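PDB 5W1H: LbaCas13a (C2c2), which binds a mature crRNA and, as an RNA-guided CRISPR-Cas13a ribonuclease, targets and cleaves RNA. Local coordinates for residues A[28-33]-A[480-485]; A[565-570]-A[909-914]; A[580-585]-A[621-626]; A[745-750]-A[792-797]. All coordinates share one frame; numbering follows the deposited sequence.

Interaction 1: residues A[28-33]-A[480-485]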
# COMPACT_ATOMS: atom_id res chain seq x y z
N SER A 28 6.58 -19.34 19.11
CA SER A 28 7.76 -20.16 19.32
C SER A 28 8.09 -20.19 20.81
O SER A 28 8.12 -19.14 21.46
CB SER A 28 8.96 -19.64 18.52
OG SER A 28 9.75 -18.77 19.30
N GLU A 29 8.34 -21.38 21.34
CA GLU A 29 8.57 -21.56 22.77
C GLU A 29 10.06 -21.69 23.09
O GLU A 29 10.64 -20.79 23.71
CB GLU A 29 7.79 -22.78 23.28
CG GLU A 29 8.02 -24.09 22.51
CD GLU A 29 6.79 -24.59 21.79
OE1 GLU A 29 6.21 -25.61 22.24
OE2 GLU A 29 6.40 -23.98 20.78
N ASN A 30 10.68 -22.80 22.67
CA ASN A 30 12.08 -23.09 22.92
C ASN A 30 12.64 -23.70 21.63
O ASN A 30 12.91 -24.90 21.53
CB ASN A 30 12.26 -24.03 24.11
CG ASN A 30 11.87 -23.39 25.43
OD1 ASN A 30 12.24 -22.26 25.72
ND2 ASN A 30 11.10 -24.12 26.24
N ARG A 31 12.78 -22.85 20.61
CA ARG A 31 13.24 -23.20 19.26
C ARG A 31 12.30 -24.14 18.52
O ARG A 31 12.65 -24.62 17.43
CB ARG A 31 14.65 -23.79 19.27
CG ARG A 31 15.69 -22.87 18.66
CD ARG A 31 17.07 -23.48 18.70
NE ARG A 31 18.09 -22.43 18.59
CZ ARG A 31 18.69 -21.87 19.64
NH1 ARG A 31 18.39 -22.27 20.87
NH2 ARG A 31 19.59 -20.91 19.45
N SER A 32 11.12 -24.42 19.06
CA SER A 32 10.07 -25.11 18.33
C SER A 32 8.88 -24.18 18.17
O SER A 32 8.60 -23.36 19.05
CB SER A 32 9.65 -26.41 19.03
OG SER A 32 8.70 -26.15 20.05
N GLN A 33 8.19 -24.30 17.05
CA GLN A 33 7.11 -23.39 16.71
C GLN A 33 5.79 -24.14 16.61
O GLN A 33 5.74 -25.37 16.50
CB GLN A 33 7.40 -22.65 15.40
CG GLN A 33 8.52 -21.62 15.50
CD GLN A 33 9.91 -22.22 15.38
OE1 GLN A 33 10.15 -23.08 14.53
NE2 GLN A 33 10.83 -21.77 16.22
N TYR A 480 15.43 -13.66 21.23
CA TYR A 480 15.03 -14.30 19.98
C TYR A 480 15.74 -15.61 19.70
O TYR A 480 15.51 -16.21 18.65
CB TYR A 480 15.24 -13.32 18.82
CG TYR A 480 14.44 -12.06 18.99
CD1 TYR A 480 13.07 -12.04 18.73
CD2 TYR A 480 15.03 -10.89 19.46
CE1 TYR A 480 12.32 -10.89 18.91
CE2 TYR A 480 14.29 -9.73 19.64
CZ TYR A 480 12.93 -9.74 19.36
OH TYR A 480 12.19 -8.60 19.53
N LEU A 481 16.60 -16.08 20.62
CA LEU A 481 17.26 -17.36 20.42
C LEU A 481 16.26 -18.51 20.41
O LEU A 481 16.51 -19.55 19.79
CB LEU A 481 18.31 -17.59 21.51
CG LEU A 481 19.67 -16.93 21.26
CD1 LEU A 481 20.47 -16.87 22.55
CD2 LEU A 481 20.44 -17.69 20.18
N SER A 482 15.12 -18.33 21.08
CA SER A 482 14.08 -19.34 21.11
C SER A 482 13.14 -19.26 19.91
O SER A 482 12.23 -20.09 19.80
CB SER A 482 13.27 -19.23 22.41
OG SER A 482 14.05 -19.66 23.51
N GLY A 483 13.33 -18.30 19.02
CA GLY A 483 12.59 -18.25 17.77
C GLY A 483 11.77 -16.98 17.63
O GLY A 483 11.63 -16.18 18.55
N ILE A 484 11.21 -16.84 16.43
CA ILE A 484 10.48 -15.65 16.01
C ILE A 484 9.00 -15.99 15.92
O ILE A 484 8.63 -17.03 15.37
CB ILE A 484 11.00 -15.15 14.64
CG1 ILE A 484 12.49 -14.81 14.71
CG2 ILE A 484 10.19 -13.96 14.16
CD1 ILE A 484 13.10 -14.48 13.36
N SER A 485 8.15 -15.11 16.45
CA SER A 485 6.71 -15.26 16.36
C SER A 485 6.16 -14.39 15.23
O SER A 485 6.84 -13.50 14.72
CB SER A 485 6.04 -14.89 17.69
OG SER A 485 5.94 -13.48 17.83

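Interaction 2: residues A[565-570]-A[909-914]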
# COMPACT_ATOMS: atom_id res chain seq x y z
N GLN A 565 8.36 32.51 4.34
CA GLN A 565 7.11 32.18 3.65
C GLN A 565 6.56 30.85 4.16
O GLN A 565 5.34 30.69 4.30
CB GLN A 565 7.32 32.12 2.14
CG GLN A 565 7.62 33.46 1.47
CD GLN A 565 7.73 33.35 -0.04
OE1 GLN A 565 7.07 32.52 -0.66
NE2 GLN A 565 8.57 34.18 -0.63
N TYR A 566 7.44 29.89 4.43
CA TYR A 566 7.03 28.59 4.93
C TYR A 566 6.75 28.58 6.42
O TYR A 566 6.26 27.57 6.95
CB TYR A 566 8.10 27.55 4.57
CG TYR A 566 8.23 27.38 3.08
CD1 TYR A 566 9.09 28.19 2.34
CD2 TYR A 566 7.45 26.45 2.40
CE1 TYR A 566 9.19 28.05 0.97
CE2 TYR A 566 7.55 26.31 1.03
CZ TYR A 566 8.42 27.11 0.32
OH TYR A 566 8.52 26.97 -1.05
N PHE A 567 7.03 29.69 7.11
CA PHE A 567 6.66 29.87 8.51
C PHE A 567 5.56 30.93 8.65
O PHE A 567 5.50 31.64 9.65
CB PHE A 567 7.89 30.23 9.34
CG PHE A 567 8.89 29.10 9.46
CD1 PHE A 567 8.77 28.15 10.46
CD2 PHE A 567 9.93 28.99 8.56
CE1 PHE A 567 9.68 27.12 10.57
CE2 PHE A 567 10.84 27.95 8.66
CZ PHE A 567 10.71 27.01 9.67
N GLY A 568 4.69 31.03 7.64
CA GLY A 568 3.53 31.89 7.70
C GLY A 568 3.71 33.29 7.15
O GLY A 568 2.73 34.05 7.14
N GLY A 569 4.90 33.64 6.69
CA GLY A 569 5.16 34.99 6.19
C GLY A 569 6.02 35.76 7.18
O GLY A 569 5.84 35.67 8.40
N HIS A 570 6.98 36.53 6.64
CA HIS A 570 7.94 37.20 7.51
C HIS A 570 7.29 38.28 8.37
O HIS A 570 7.88 38.67 9.39
CB HIS A 570 9.08 37.80 6.68
CG HIS A 570 8.69 38.99 5.86
ND1 HIS A 570 8.47 38.91 4.50
CD2 HIS A 570 8.50 40.29 6.20
CE1 HIS A 570 8.15 40.11 4.04
NE2 HIS A 570 8.16 40.96 5.05
N VAL A 909 10.47 18.88 9.39
CA VAL A 909 10.06 18.06 8.25
C VAL A 909 8.57 18.24 7.97
O VAL A 909 8.16 18.49 6.83
CB VAL A 909 10.42 16.58 8.50
CG1 VAL A 909 9.78 15.70 7.43
CG2 VAL A 909 11.93 16.40 8.50
N SER A 910 7.74 18.13 9.01
CA SER A 910 6.30 18.31 8.80
C SER A 910 5.96 19.75 8.43
O SER A 910 5.05 19.98 7.62
CB SER A 910 5.51 17.87 10.04
OG SER A 910 5.72 18.74 11.13
N ARG A 911 6.68 20.73 8.99
CA ARG A 911 6.35 22.13 8.75
C ARG A 911 6.53 22.52 7.29
O ARG A 911 5.87 23.45 6.81
CB ARG A 911 7.21 23.04 9.63
CG ARG A 911 6.44 23.87 10.65
CD ARG A 911 5.17 24.44 10.06
NE ARG A 911 4.99 25.86 10.33
CZ ARG A 911 4.34 26.68 9.51
NH1 ARG A 911 3.82 26.21 8.38
NH2 ARG A 911 4.21 27.97 9.80
N PHE A 912 7.41 21.83 6.56
CA PHE A 912 7.68 22.16 5.17
C PHE A 912 6.86 21.35 4.19
O PHE A 912 7.16 21.36 2.99
CB PHE A 912 9.17 22.01 4.87
CG PHE A 912 9.98 23.23 5.21
CD1 PHE A 912 10.08 24.27 4.30
CD2 PHE A 912 10.60 23.36 6.44
CE1 PHE A 912 10.80 25.41 4.61
CE2 PHE A 912 11.33 24.49 6.75
CZ PHE A 912 11.43 25.52 5.83
N LEU A 913 5.83 20.65 4.66
CA LEU A 913 4.94 19.92 3.77
C LEU A 913 3.76 20.80 3.38
O LEU A 913 3.47 21.82 4.02
CB LEU A 913 4.45 18.63 4.42
CG LEU A 913 5.51 17.63 4.89
CD1 LEU A 913 4.86 16.49 5.68
CD2 LEU A 913 6.29 17.07 3.70
N SER A 914 3.08 20.40 2.31
CA SER A 914 1.79 20.99 2.00
C SER A 914 0.79 20.61 3.09
O SER A 914 1.00 19.63 3.82
CB SER A 914 1.29 20.49 0.65
OG SER A 914 0.72 19.20 0.79
O HOH W 1 5.58 25.54 5.17

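Interaction 3: residues A[580-585]-A[621-626]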
# COMPACT_ATOMS: atom_id res chain seq x y z
N LYS A 580 20.00 37.25 17.71
CA LYS A 580 20.45 36.56 18.91
C LYS A 580 20.99 35.17 18.57
O LYS A 580 21.97 34.70 19.17
CB LYS A 580 19.31 36.46 19.92
CG LYS A 580 19.64 35.65 21.16
CD LYS A 580 18.40 35.38 22.00
CE LYS A 580 18.72 34.47 23.18
NZ LYS A 580 17.49 34.04 23.89
N TYR A 581 20.37 34.49 17.60
CA TYR A 581 20.77 33.15 17.22
C TYR A 581 21.73 33.11 16.05
O TYR A 581 22.49 32.15 15.91
CB TYR A 581 19.53 32.30 16.90
CG TYR A 581 18.50 32.35 18.01
CD1 TYR A 581 18.67 31.59 19.16
CD2 TYR A 581 17.38 33.16 17.91
CE1 TYR A 581 17.74 31.64 20.19
CE2 TYR A 581 16.44 33.21 18.93
CZ TYR A 581 16.63 32.44 20.07
OH TYR A 581 15.70 32.49 21.08
N LEU A 582 21.74 34.15 15.21
CA LEU A 582 22.67 34.23 14.09
C LEU A 582 23.74 35.28 14.38
O LEU A 582 23.93 36.21 13.60
CB LEU A 582 21.93 34.56 12.79
CG LEU A 582 20.74 33.66 12.46
CD1 LEU A 582 19.92 34.24 11.31
CD2 LEU A 582 21.21 32.25 12.13
N ALA A 583 24.43 35.13 15.51
CA ALA A 583 25.44 36.09 15.92
C ALA A 583 26.79 35.75 15.29
O ALA A 583 26.93 34.78 14.54
CB ALA A 583 25.53 36.13 17.45
N GLY A 584 27.80 36.55 15.60
CA GLY A 584 29.11 36.35 15.00
C GLY A 584 29.05 36.64 13.51
O GLY A 584 28.49 37.65 13.08
N GLY A 585 29.64 35.75 12.72
CA GLY A 585 29.57 35.87 11.28
C GLY A 585 28.43 35.12 10.63
O GLY A 585 28.36 35.08 9.40
N LYS A 621 20.13 24.27 17.82
CA LYS A 621 18.94 23.76 18.50
C LYS A 621 18.16 24.88 19.18
O LYS A 621 16.93 24.80 19.29
CB LYS A 621 19.32 22.68 19.51
CG LYS A 621 19.84 21.40 18.89
CD LYS A 621 20.10 20.33 19.94
CE LYS A 621 21.45 20.50 20.61
NZ LYS A 621 22.34 19.32 20.37
N GLU A 622 18.86 25.91 19.65
CA GLU A 622 18.18 27.02 20.32
C GLU A 622 17.32 27.81 19.34
O GLU A 622 16.21 28.24 19.68
CB GLU A 622 19.20 27.93 21.01
CG GLU A 622 19.88 27.30 22.22
CD GLU A 622 21.00 26.33 21.84
OE1 GLU A 622 21.74 26.62 20.88
OE2 GLU A 622 21.13 25.28 22.51
N LEU A 623 17.82 28.01 18.11
CA LEU A 623 17.05 28.74 17.11
C LEU A 623 15.78 27.98 16.72
O LEU A 623 14.69 28.56 16.69
CB LEU A 623 17.91 29.00 15.88
CG LEU A 623 17.17 29.53 14.65
CD1 LEU A 623 16.58 30.91 14.91
CD2 LEU A 623 18.09 29.55 13.44
N ILE A 624 15.91 26.68 16.43
CA ILE A 624 14.75 25.89 16.01
C ILE A 624 13.74 25.79 17.14
O ILE A 624 12.53 25.90 16.92
CB ILE A 624 15.20 24.49 15.54
CG1 ILE A 624 16.15 24.61 14.35
CG2 ILE A 624 13.99 23.64 15.16
CD1 ILE A 624 15.55 25.33 13.16
N SER A 625 14.21 25.58 18.37
CA SER A 625 13.30 25.52 19.51
C SER A 625 12.60 26.85 19.74
O SER A 625 11.41 26.88 20.07
CB SER A 625 14.07 25.10 20.77
OG SER A 625 13.33 25.39 21.93
N ALA A 626 13.32 27.96 19.55
CA ALA A 626 12.70 29.27 19.73
C ALA A 626 11.66 29.54 18.65
O ALA A 626 10.64 30.18 18.91
CB ALA A 626 13.77 30.36 19.73

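Interaction 4: residues A[745-750]-A[792-797]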
# COMPACT_ATOMS: atom_id res chain seq x y z
N LYS A 745 -27.45 2.39 21.74
CA LYS A 745 -28.18 2.59 20.49
C LYS A 745 -27.73 1.61 19.41
O LYS A 745 -28.56 1.13 18.62
CB LYS A 745 -28.02 4.03 20.00
CG LYS A 745 -29.03 5.00 20.57
CD LYS A 745 -29.02 6.30 19.78
CE LYS A 745 -30.29 7.11 20.02
NZ LYS A 745 -30.44 8.20 19.01
N ALA A 746 -26.43 1.30 19.35
CA ALA A 746 -25.94 0.40 18.32
C ALA A 746 -26.45 -1.02 18.53
O ALA A 746 -26.60 -1.77 17.56
CB ALA A 746 -24.41 0.41 18.29
N THR A 747 -26.72 -1.40 19.77
CA THR A 747 -27.18 -2.74 20.11
C THR A 747 -28.70 -2.80 20.30
O THR A 747 -29.20 -3.78 20.87
CB THR A 747 -26.48 -3.23 21.38
OG1 THR A 747 -26.82 -2.39 22.49
CG2 THR A 747 -24.96 -3.22 21.19
N LYS A 748 -29.43 -1.79 19.82
CA LYS A 748 -30.88 -1.78 19.96
C LYS A 748 -31.50 -3.00 19.28
O LYS A 748 -32.20 -3.80 19.92
CB LYS A 748 -31.46 -0.48 19.38
CG LYS A 748 -33.00 -0.41 19.36
CD LYS A 748 -33.58 -0.85 18.01
CE LYS A 748 -34.98 -1.46 18.16
NZ LYS A 748 -35.44 -2.13 16.91
N VAL A 749 -31.25 -3.17 17.98
CA VAL A 749 -31.87 -4.25 17.22
C VAL A 749 -31.44 -5.61 17.75
O VAL A 749 -32.20 -6.58 17.65
CB VAL A 749 -31.54 -4.07 15.72
CG1 VAL A 749 -32.09 -5.23 14.90
CG2 VAL A 749 -32.10 -2.75 15.21
N ALA A 750 -30.24 -5.70 18.33
CA ALA A 750 -29.79 -6.97 18.88
C ALA A 750 -30.64 -7.40 20.07
O ALA A 750 -30.93 -8.59 20.23
CB ALA A 750 -28.32 -6.87 19.28
N ARG A 792 -21.96 -8.02 17.65
CA ARG A 792 -20.52 -7.80 17.62
C ARG A 792 -20.11 -6.74 18.62
O ARG A 792 -19.11 -6.90 19.33
CB ARG A 792 -20.08 -7.41 16.21
CG ARG A 792 -19.71 -8.59 15.32
CD ARG A 792 -18.51 -9.32 15.88
NE ARG A 792 -17.52 -8.39 16.40
CZ ARG A 792 -16.34 -8.74 16.89
NH1 ARG A 792 -15.98 -10.02 16.91
NH2 ARG A 792 -15.49 -7.82 17.33
N ILE A 793 -20.86 -5.64 18.69
CA ILE A 793 -20.58 -4.59 19.67
C ILE A 793 -20.68 -5.15 21.09
O ILE A 793 -19.85 -4.83 21.96
CB ILE A 793 -21.52 -3.39 19.46
CG1 ILE A 793 -21.35 -2.80 18.06
CG2 ILE A 793 -21.29 -2.33 20.53
CD1 ILE A 793 -20.08 -2.00 17.89
N LYS A 794 -21.68 -5.99 21.34
CA LYS A 794 -21.85 -6.58 22.67
C LYS A 794 -20.65 -7.42 23.06
O LYS A 794 -20.17 -7.35 24.20
CB LYS A 794 -23.13 -7.42 22.70
CG LYS A 794 -24.40 -6.64 22.42
CD LYS A 794 -25.53 -7.57 21.98
CE LYS A 794 -26.44 -7.95 23.13
NZ LYS A 794 -25.72 -8.46 24.32
N ASN A 795 -20.15 -8.24 22.13
CA ASN A 795 -18.97 -9.05 22.41
C ASN A 795 -17.77 -8.18 22.75
O ASN A 795 -17.01 -8.50 23.67
CB ASN A 795 -18.67 -9.95 21.21
CG ASN A 795 -17.70 -11.08 21.54
OD1 ASN A 795 -16.88 -10.97 22.45
ND2 ASN A 795 -17.80 -12.17 20.79
N ILE A 796 -17.59 -7.07 22.02
CA ILE A 796 -16.41 -6.23 22.22
C ILE A 796 -16.41 -5.63 23.62
O ILE A 796 -15.38 -5.61 24.31
CB ILE A 796 -16.35 -5.14 21.14
CG1 ILE A 796 -16.04 -5.76 19.78
CG2 ILE A 796 -15.33 -4.08 21.51
CD1 ILE A 796 -16.17 -4.79 18.61
N VAL A 797 -17.56 -5.11 24.07
CA VAL A 797 -17.60 -4.44 25.36
C VAL A 797 -17.49 -5.44 26.50
O VAL A 797 -17.02 -5.10 27.59
CB VAL A 797 -18.87 -3.57 25.47
CG1 VAL A 797 -18.98 -2.63 24.28
CG2 VAL A 797 -20.11 -4.44 25.58

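Interaction 1: residues A[28-33]-A[480-485]
Arg31 lays one face of its guanidinium over the carbonyl oxygen of Leu481, with CZ 3.2 Å from Leu481 O and the oxygen almost above the centre of the group. The N-H groups therefore point past this oxygen, and the contact is a polar overlap without a hydrogen bond. An extended chain from CG to NE runs alongside Leu481 in the same direction, and Arg31 NH2 ends 3.4 Å from Leu481 CD2. NE has a weak bond to the backbone oxygen of Glu253 beyond the contact.

The grip itself is on Ser482 O, which takes two hydrogen bonds from opposite faces of its carbonyl plane. Ser28 OG donates to Ser482 O at 2.9 Å, standing above the carbonyl plane, 46° out of it. Arg31 N also lies 2.9 Å from Ser482 O, but its N-H is bent, with a donor angle of 142°. Beside this pair, the Ser482 side chain leans on 28-33, CB packing 3.3 Å from Glu29 O. At Gly483, which has no side chain, Ser28 OG comes within 3.2 Å of the backbone C. Gln33 NE2 is in loose contact, 4.2 Å from Ser482 O, while its OE1 bonds to Asn247.

Glu29 N bonds to Ser32 O at the tip joining strands 22-28 and 33-39, and Gly483 N bonds to Tyr480 O across the other turn. The arrangement is that of a β-hairpin tip docked on a type I β turn, which leads through Ile484 to Ser485, the N-cap of helix 486-517.

Interaction 2: residues A[565-570]-A[909-914]
A backbone carbonyl rests on the flat of an arginine without bonding to it: Tyr566 O lies over one face of the Arg911 guanidinium, offset toward its rim and 3.1 Å from NH1, at an angle too poor for a hydrogen bond. Beside it Tyr566, Phe567 and Phe912 form a buried aromatic cluster, where the loop after helix 559-564 meets the end of helix 901-911. In a Cas13a protein this is probably the junction between two sequence-distant parts of the first HEPN nuclease domain.

Phe912, the first residue to leave the helix, touches both of the other aromatics. Its CE1 presses on Tyr566 CB at 3.4 Å, and the two rings are tilted by 33°. Its CZ meets Phe567 CE2 at 3.8 Å, and here the planes stand almost perpendicular, at 89°, with centroids 5.5 Å apart. Neither pair is a regular stack. Ala509 and Leu513 of helix 486-517 also pack on Phe912, while Tyr566 OH is bonded to Leu1046 O.

Arg911 reaches the loop through turns at chi2 (-42°) and chi3, which bend the chain toward it, with NH2 3.4 Å from Phe567 CA. The same NH2 forms a salt bridge with Glu631, so the charge is answered from helix 621-632, a different element from either segment. A bridging water completes the polar side of the contact, donating to Tyr566 O at 2.8 Å and to Arg911 O at 2.7 Å.

Interaction 3: residues A[580-585]-A[621-626]
Tyr581 runs across the first turns of helix 621-632, touching it from CB to hydroxyl. Tyr581 CB packs against Leu623 CB at 3.8 Å and is equally close to Leu623 CD1. At the base of the ring, CG and CD2 also lie against that methyl group. Tyr581 CD1 faces the backbone, with Leu623 N at 3.8 Å, and Tyr581 CE1 is the same distance from Glu622 O. Near the tip Tyr581 CZ comes to 3.6 Å from Ala626 CB, and Tyr581 OH touches that methyl group more closely still, at 3.2 Å. The hydroxyl thus ends against a methyl group one helical turn beyond Glu622, whose carbonyl CE1 meets.

One face of the ring rests over Leu623 CA, which forms a CH-π contact 4.2 Å from the Tyr581 ring centroid and 23° off the ring normal. The aliphatic part of Lys580 covers the opposite face, its CD above the rim, so the ring is held between a helix surface and its own neighbour in sequence. Leu623 has CG anti to its backbone N (chi1 169°), which carries CD1 to the base of the tyrosine and CD2 to Leu582. This second, looser apolar contact joins Leu582 CD2 to Leu623 CD2 at 4.3 Å. No hydrogen bond crosses between the segments.

In the fold, the contact seats the short helix around 578-581 on the start of helix 621-632. Phe591 of helix 588-602 and Phe576 from a loop adjoin Leu623, while helix 901-911 packs near Ile624 and Ser625.

Interaction 4: residues A[745-750]-A[792-797]
Thr747 CG2 packs into the angle between two consecutive residues of helix 783-799. It lies 3.7 Å from Lys794 CG on one of them and 3.8 Å from Ile793 CG2 on the other. Two alanines flank this methyl group: Ala746 CB makes a looser contact with Ile793 CG1 at 4.4 Å, and Ala750 CB lies 3.9 Å from Lys794 CD. The lysine therefore contributes CG and CD of its aliphatic chain. All the contacts are apolar, with no hydrogen bond from one segment to the other.

This is a helix end set against a helix. Helix 736-746 stops just before Thr747, and the chain turns there, bringing Ala746, Thr747 and Ala750 to the same partner. The surroundings are helical, consistent with one of the helical regions of Cas13a, and much of the link between the two segments, 753-781, is not modelled.

The hydroxyl bond of the threonine is consistent with its rotamer: with chi1 at 63°, OG1 stands between the backbone N and the carbonyl carbon and bonds back to Ile743 O in the helix's last turn, and CG2 faces helix 783-799. Phe789 packs against Ala746 and Asn787 against Ala750. Behind Ile793, Ile808 and Ile812 of helix 805-816 complete the apolar layer, and Asn849 of helix 843-861 touches Ala746.

How the interactions relate
Interactions 2 and 3 are neighbours, with centres about 18 Å apart and nearest atoms about 6 Å apart. Helices 621-632 and 901-911 connect them: the first is a partner in interaction 3 and supplies Glu631 to interaction 2, while the second carries part of interaction 2 and packs against Ile624 of interaction 3. Interaction 1 closes first along the chain. Interactions 3 and 4 then follow in series, both nested inside the long loop closed by interaction 2. Interaction 4 is centred about 45 Å from interaction 2 and about 39 Å from interaction 1. Helix 486-517 starts at interaction 1 and later packs on Phe912, linking the hairpin side to the probable HEPN side of the guide-bound enzyme.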